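Local coordinates for alpha-catenin-like protein hmp-1 (Caenorhabditis elegans, PDB 5H5M), which binds beta-catenin and actin filaments at adherens junctions as part of the cadherin-catenin complex, and is required for cell migration and shape change during body enclosure and elongation, at residues L111-V116 with T236-L241; S120-D125 with N157-V162. All coordinates share one frame; numbering follows the deposited sequence.

Contact 1 (L111-V116 with T236-L241); sequences LRRAIV and TLDDFL
R113 and D239 carry the polar half of the contact between 111-116 and 236-241. R113 runs extended from CG to NE and crosses D239 at about a right angle. Its NE donates to D239 OD1 at 3.0 Å in a nearly straight bond, N-H...O 170°. The oxygen lies in the guanidinium plane, at its edge, whereas the N-H arrives from above the carboxylate plane. A second, longer salt bridge joins R113 NH2 to D238 OD1 at 3.5 Å, so one arginine ties together two successive acids in the first turn of helix 237-260. Negative charge near that N-terminus would probably also suit the helix dipole.

One turn further along 111-116, V116 makes the apolar contact. It has CG1 anti to the backbone N (chi1 178°), and this methyl rests on F240 CA at 3.7 Å. V116 CG2 packs on D239 CB at 4.0 Å.

R112, bent at chi2 and chi3, brings NH2 to 3.8 Å from CG2 of T236, the N-cap residue, in a van der Waals contact; NH2 also makes a weak hydrogen bond to I234 O.

The short axes approach to 9.5 Å and cross at -57°, within the helical M domain of this vinculin-family protein. Behind 111-116, L111, A114 and I115 pack on helices 27-49 and 56-80; behind 236-241, L237 and L241 pack on helix 276-300.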
loop_
_atom_site.group_PDB
_atom_site.type_symbol
_atom_site.label_atom_id
_atom_site.label_comp_id
_atom_site.label_asym_id
_atom_site.label_seq_id
_atom_site.Cartn_x
_atom_site.Cartn_y
_atom_site.Cartn_z
ATOM N N LEU A 111 1.034 -11.933 1.157
ATOM C CA LEU A 111 2.172 -11.259 0.540
ATOM C C LEU A 111 1.715 -10.061 -0.287
ATOM O O LEU A 111 2.305 -8.980 -0.201
ATOM C CB LEU A 111 2.965 -12.230 -0.339
ATOM C CG LEU A 111 3.641 -13.408 0.370
ATOM C CD1 LEU A 111 4.049 -14.471 -0.635
ATOM C CD2 LEU A 111 4.845 -12.940 1.181
ATOM N N ARG A 112 0.671 -10.262 -1.091
ATOM C CA ARG A 112 0.140 -9.196 -1.933
ATOM C C ARG A 112 -0.280 -8.008 -1.078
ATOM O O ARG A 112 0.006 -6.861 -1.412
ATOM C CB ARG A 112 -1.052 -9.685 -2.771
ATOM C CG ARG A 112 -0.716 -10.737 -3.824
ATOM C CD ARG A 112 0.254 -10.230 -4.887
ATOM N NE ARG A 112 -0.436 -9.781 -6.096
ATOM C CZ ARG A 112 -0.731 -8.514 -6.361
ATOM N NH1 ARG A 112 -0.391 -7.558 -5.504
ATOM N NH2 ARG A 112 -1.365 -8.199 -7.485
ATOM N N ARG A 113 -0.945 -8.296 0.037
ATOM C CA ARG A 113 -1.475 -7.245 0.895
ATOM C C ARG A 113 -0.381 -6.609 1.744
ATOM O O ARG A 113 -0.545 -5.496 2.248
ATOM C CB ARG A 113 -2.598 -7.795 1.778
ATOM C CG ARG A 113 -3.859 -8.117 0.988
ATOM C CD ARG A 113 -5.023 -8.519 1.877
ATOM N NE ARG A 113 -6.228 -8.767 1.087
ATOM C CZ ARG A 113 -7.435 -8.971 1.603
ATOM N NH1 ARG A 113 -7.608 -8.956 2.918
ATOM N NH2 ARG A 113 -8.472 -9.189 0.804
ATOM N N ALA A 114 0.739 -7.314 1.896
ATOM C CA ALA A 114 1.906 -6.735 2.547
ATOM C C ALA A 114 2.482 -5.640 1.655
ATOM O O ALA A 114 2.919 -4.593 2.137
ATOM C CB ALA A 114 2.956 -7.803 2.840
ATOM N N ILE A 115 2.478 -5.891 0.350
ATOM C CA ILE A 115 2.922 -4.899 -0.620
ATOM C C ILE A 115 1.926 -3.735 -0.672
ATOM O O ILE A 115 2.321 -2.569 -0.738
ATOM C CB ILE A 115 3.109 -5.531 -2.026
ATOM C CG1 ILE A 115 4.573 -5.932 -2.245
ATOM C CG2 ILE A 115 2.688 -4.572 -3.126
ATOM C CD1 ILE A 115 5.135 -6.884 -1.204
ATOM N N VAL A 116 0.637 -4.052 -0.616
ATOM C CA VAL A 116 -0.394 -3.018 -0.629
ATOM C C VAL A 116 -0.311 -2.156 0.634
ATOM O O VAL A 116 -0.590 -0.957 0.585
ATOM C CB VAL A 116 -1.801 -3.628 -0.773
ATOM C CG1 VAL A 116 -2.866 -2.549 -0.729
ATOM C CG2 VAL A 116 -1.899 -4.401 -2.076
ATOM N N THR A 236 -4.452 -5.562 -7.281
ATOM C CA THR A 236 -5.857 -5.931 -7.359
ATOM C C THR A 236 -6.673 -4.957 -6.521
ATOM O O THR A 236 -6.312 -4.647 -5.384
ATOM C CB THR A 236 -6.109 -7.370 -6.879
ATOM O OG1 THR A 236 -5.900 -7.445 -5.467
ATOM C CG2 THR A 236 -5.168 -8.341 -7.579
ATOM N N LEU A 237 -7.768 -4.474 -7.094
ATOM C CA LEU A 237 -8.604 -3.461 -6.462
ATOM C C LEU A 237 -9.104 -3.872 -5.076
ATOM O O LEU A 237 -9.134 -3.053 -4.158
ATOM C CB LEU A 237 -9.795 -3.131 -7.364
ATOM C CG LEU A 237 -10.833 -2.143 -6.827
ATOM C CD1 LEU A 237 -10.180 -0.824 -6.465
ATOM C CD2 LEU A 237 -11.936 -1.931 -7.855
ATOM N N ASP A 238 -9.488 -5.134 -4.920
ATOM C CA ASP A 238 -10.029 -5.579 -3.642
ATOM C C ASP A 238 -8.993 -5.513 -2.524
ATOM O O ASP A 238 -9.310 -5.096 -1.408
ATOM C CB ASP A 238 -10.581 -6.995 -3.737
ATOM C CG ASP A 238 -11.278 -7.420 -2.460
ATOM O OD1 ASP A 238 -10.671 -8.178 -1.673
ATOM O OD2 ASP A 238 -12.423 -6.969 -2.232
ATOM N N ASP A 239 -7.767 -5.932 -2.822
ATOM C CA ASP A 239 -6.666 -5.799 -1.872
ATOM C C ASP A 239 -6.489 -4.345 -1.447
ATOM O O ASP A 239 -6.359 -4.044 -0.256
ATOM C CB ASP A 239 -5.358 -6.323 -2.467
ATOM C CG ASP A 239 -5.337 -7.830 -2.593
ATOM O OD1 ASP A 239 -6.105 -8.499 -1.874
ATOM O OD2 ASP A 239 -4.542 -8.343 -3.408
ATOM N N PHE A 240 -6.501 -3.443 -2.424
ATOM C CA PHE A 240 -6.270 -2.040 -2.118
ATOM C C PHE A 240 -7.374 -1.473 -1.234
ATOM O O PHE A 240 -7.096 -0.736 -0.296
ATOM C CB PHE A 240 -6.148 -1.205 -3.391
ATOM C CG PHE A 240 -5.783 0.225 -3.122
ATOM C CD1 PHE A 240 -4.471 0.574 -2.843
ATOM C CD2 PHE A 240 -6.752 1.217 -3.118
ATOM C CE1 PHE A 240 -4.128 1.886 -2.580
ATOM C CE2 PHE A 240 -6.415 2.532 -2.858
ATOM C CZ PHE A 240 -5.101 2.865 -2.585
ATOM N N LEU A 241 -8.620 -1.830 -1.526
ATOM C CA LEU A 241 -9.748 -1.326 -0.757
ATOM C C LEU A 241 -9.806 -1.950 0.634
ATOM O O LEU A 241 -10.180 -1.287 1.601
ATOM C CB LEU A 241 -11.058 -1.578 -1.504
ATOM C CG LEU A 241 -11.206 -0.858 -2.846
ATOM C CD1 LEU A 241 -12.604 -1.051 -3.393
ATOM C CD2 LEU A 241 -10.878 0.624 -2.720
#

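Contact 2 (S120-D125 with N157-V162); sequences SDAFLD and NEIVSV
F123 lays its ring against I159 of helix 142-166, just where helix 92-122 ends. From CB the side chain leaves with CG anti to the carbonyl carbon (chi1 -68°), and the far half of the ring makes the contact. CE2 is 4.0 Å from I159 CG2. At the tip, CZ comes to 3.7 Å from I159 CB. CE1, on the other flank, meets CG1 of V162, one turn on from I159, at 4.1 Å, a methyl that sits near the ring plane, at the edge. I159 CG2 stands over one face in a CH-pi contact, 4.0 Å from the centroid of the F123 ring and 17° off its normal, shifted toward the rim.

This is packing inside an all-helical protein of the vinculin/alpha-catenin family, in its M domain: F123 is the first residue after helix 92-122 to leave helical geometry, and its ring also touches L227, T228 and L231 of helix 207-233. An alanine here would probably open a gap between I159, V162 and helix 207-233, leaving the I159 methyl without its aromatic face.

A122 packs beside the ring. Its CB lies 3.9 Å from V162 CG2, while I159 CG2 also touches A122 O at 3.6 Å. E158, extended beyond CG, runs alongside this alanine and puts OE2 3.6 Å from A122 CA, a van der Waals contact. Next to it, D121 offers only CB to E158; its carboxylate is held by salt bridges to R55 and R286, which would probably ease the nearness of the two acids.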
loop_
_atom_site.group_PDB
_atom_site.type_symbol
_atom_site.label_atom_id
_atom_site.label_comp_id
_atom_site.label_asym_id
_atom_site.label_seq_id
_atom_site.Cartn_x
_atom_site.Cartn_y
_atom_site.Cartn_z
ATOM N N SER A 120 -0.187 1.697 0.195
ATOM C CA SER A 120 -1.182 2.492 0.906
ATOM C C SER A 120 -0.523 3.641 1.667
ATOM O O SER A 120 -0.973 4.783 1.581
ATOM C CB SER A 120 -1.990 1.609 1.863
ATOM O OG SER A 120 -2.965 2.358 2.571
ATOM N N ASP A 121 0.549 3.340 2.397
ATOM C CA ASP A 121 1.268 4.352 3.171
ATOM C C ASP A 121 2.020 5.349 2.289
ATOM O O ASP A 121 1.915 6.561 2.477
ATOM C CB ASP A 121 2.264 3.694 4.136
ATOM C CG ASP A 121 1.582 2.906 5.242
ATOM O OD1 ASP A 121 0.395 3.169 5.524
ATOM O OD2 ASP A 121 2.240 2.024 5.837
ATOM N N ALA A 122 2.777 4.831 1.329
ATOM C CA ALA A 122 3.737 5.645 0.590
ATOM C C ALA A 122 3.090 6.614 -0.395
ATOM O O ALA A 122 3.656 7.664 -0.695
ATOM C CB ALA A 122 4.721 4.744 -0.142
ATOM N N PHE A 123 1.904 6.268 -0.888
ATOM C CA PHE A 123 1.285 7.035 -1.965
ATOM C C PHE A 123 -0.009 7.734 -1.554
ATOM O O PHE A 123 -0.763 8.198 -2.410
ATOM C CB PHE A 123 1.027 6.125 -3.173
ATOM C CG PHE A 123 2.288 5.656 -3.846
ATOM C CD1 PHE A 123 2.996 4.571 -3.345
ATOM C CD2 PHE A 123 2.780 6.314 -4.964
ATOM C CE1 PHE A 123 4.169 4.146 -3.951
ATOM C CE2 PHE A 123 3.952 5.894 -5.577
ATOM C CZ PHE A 123 4.649 4.809 -5.068
ATOM N N LEU A 124 -0.262 7.828 -0.251
ATOM C CA LEU A 124 -1.467 8.509 0.218
ATOM C C LEU A 124 -1.377 10.019 0.007
ATOM O O LEU A 124 -2.397 10.704 -0.012
ATOM C CB LEU A 124 -1.746 8.188 1.696
ATOM C CG LEU A 124 -0.917 8.726 2.870
ATOM C CD1 LEU A 124 -1.314 10.143 3.260
ATOM C CD2 LEU A 124 -1.078 7.799 4.070
ATOM N N ASP A 125 -0.163 10.538 -0.149
ATOM C CA ASP A 125 0.024 11.968 -0.378
ATOM C C ASP A 125 1.348 12.245 -1.076
ATOM O O ASP A 125 2.368 12.476 -0.427
ATOM C CB ASP A 125 -0.049 12.738 0.944
ATOM C CG ASP A 125 -0.093 14.243 0.745
ATOM O OD1 ASP A 125 -0.069 14.702 -0.417
ATOM O OD2 ASP A 125 -0.171 14.970 1.758
ATOM N N ASN A 157 12.692 8.338 -1.225
ATOM C CA ASN A 157 13.258 7.027 -0.922
ATOM C C ASN A 157 12.180 5.972 -0.702
ATOM O O ASN A 157 12.327 4.826 -1.124
ATOM C CB ASN A 157 14.156 7.092 0.315
ATOM C CG ASN A 157 15.335 8.023 0.135
ATOM O OD1 ASN A 157 15.676 8.402 -0.983
ATOM N ND2 ASN A 157 15.973 8.388 1.244
ATOM N N GLU A 158 11.098 6.365 -0.037
ATOM C CA GLU A 158 10.017 5.435 0.259
ATOM C C GLU A 158 9.299 4.972 -1.010
ATOM O O GLU A 158 9.153 3.769 -1.233
ATOM C CB GLU A 158 9.015 6.062 1.228
ATOM C CG GLU A 158 7.970 5.081 1.745
ATOM C CD GLU A 158 7.004 5.714 2.734
ATOM O OE1 GLU A 158 7.137 6.925 3.015
ATOM O OE2 GLU A 158 6.108 4.996 3.230
ATOM N N ILE A 159 8.861 5.911 -1.847
ATOM C CA ILE A 159 8.096 5.527 -3.032
ATOM C C ILE A 159 8.961 4.726 -3.997
ATOM O O ILE A 159 8.460 3.860 -4.705
ATOM C CB ILE A 159 7.488 6.745 -3.778
ATOM C CG1 ILE A 159 8.571 7.712 -4.252
ATOM C CG2 ILE A 159 6.467 7.460 -2.905
ATOM C CD1 ILE A 159 8.061 8.742 -5.245
ATOM N N VAL A 160 10.262 5.002 -4.006
ATOM C CA VAL A 160 11.184 4.253 -4.849
ATOM C C VAL A 160 11.317 2.823 -4.336
ATOM O O VAL A 160 11.181 1.864 -5.093
ATOM C CB VAL A 160 12.576 4.923 -4.908
ATOM C CG1 VAL A 160 13.625 3.946 -5.420
ATOM C CG2 VAL A 160 12.525 6.171 -5.788
ATOM N N SER A 161 11.566 2.696 -3.038
ATOM C CA SER A 161 11.709 1.398 -2.393
ATOM C C SER A 161 10.443 0.552 -2.512
ATOM O O SER A 161 10.510 -0.636 -2.825
ATOM C CB SER A 161 12.075 1.585 -0.920
ATOM O OG SER A 161 12.077 0.346 -0.236
ATOM N N VAL A 162 9.294 1.170 -2.257
ATOM C CA VAL A 162 8.011 0.478 -2.337
ATOM C C VAL A 162 7.718 0.015 -3.766
ATOM O O VAL A 162 7.228 -1.098 -3.978
ATOM C CB VAL A 162 6.861 1.379 -1.832
ATOM C CG1 VAL A 162 5.508 0.759 -2.140
ATOM C CG2 VAL A 162 7.007 1.627 -0.336
#

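Contacts 1 and 2 use successive parts of helix 92-122, and their centres lie about 14 Å apart. Contact 1 brings 111-116 against the start of helix 237-260; contact 2 joins the C-terminal end of the same helix, and the turn beyond it, to helix 142-166. In sequence, contact 2 falls wholly within the span that contact 1 brings together. Apart from the continuity of helix 92-122, the segments of one contact do not touch those of the other, yet S120 reaches H247 and V243 of helix 237-260, and V162 packs on H118 and I119 between 111-116 and 120-125. The residues of contact 2 are better shielded from solvent, although contact 1 buries the larger surface (330 against 251 Å²).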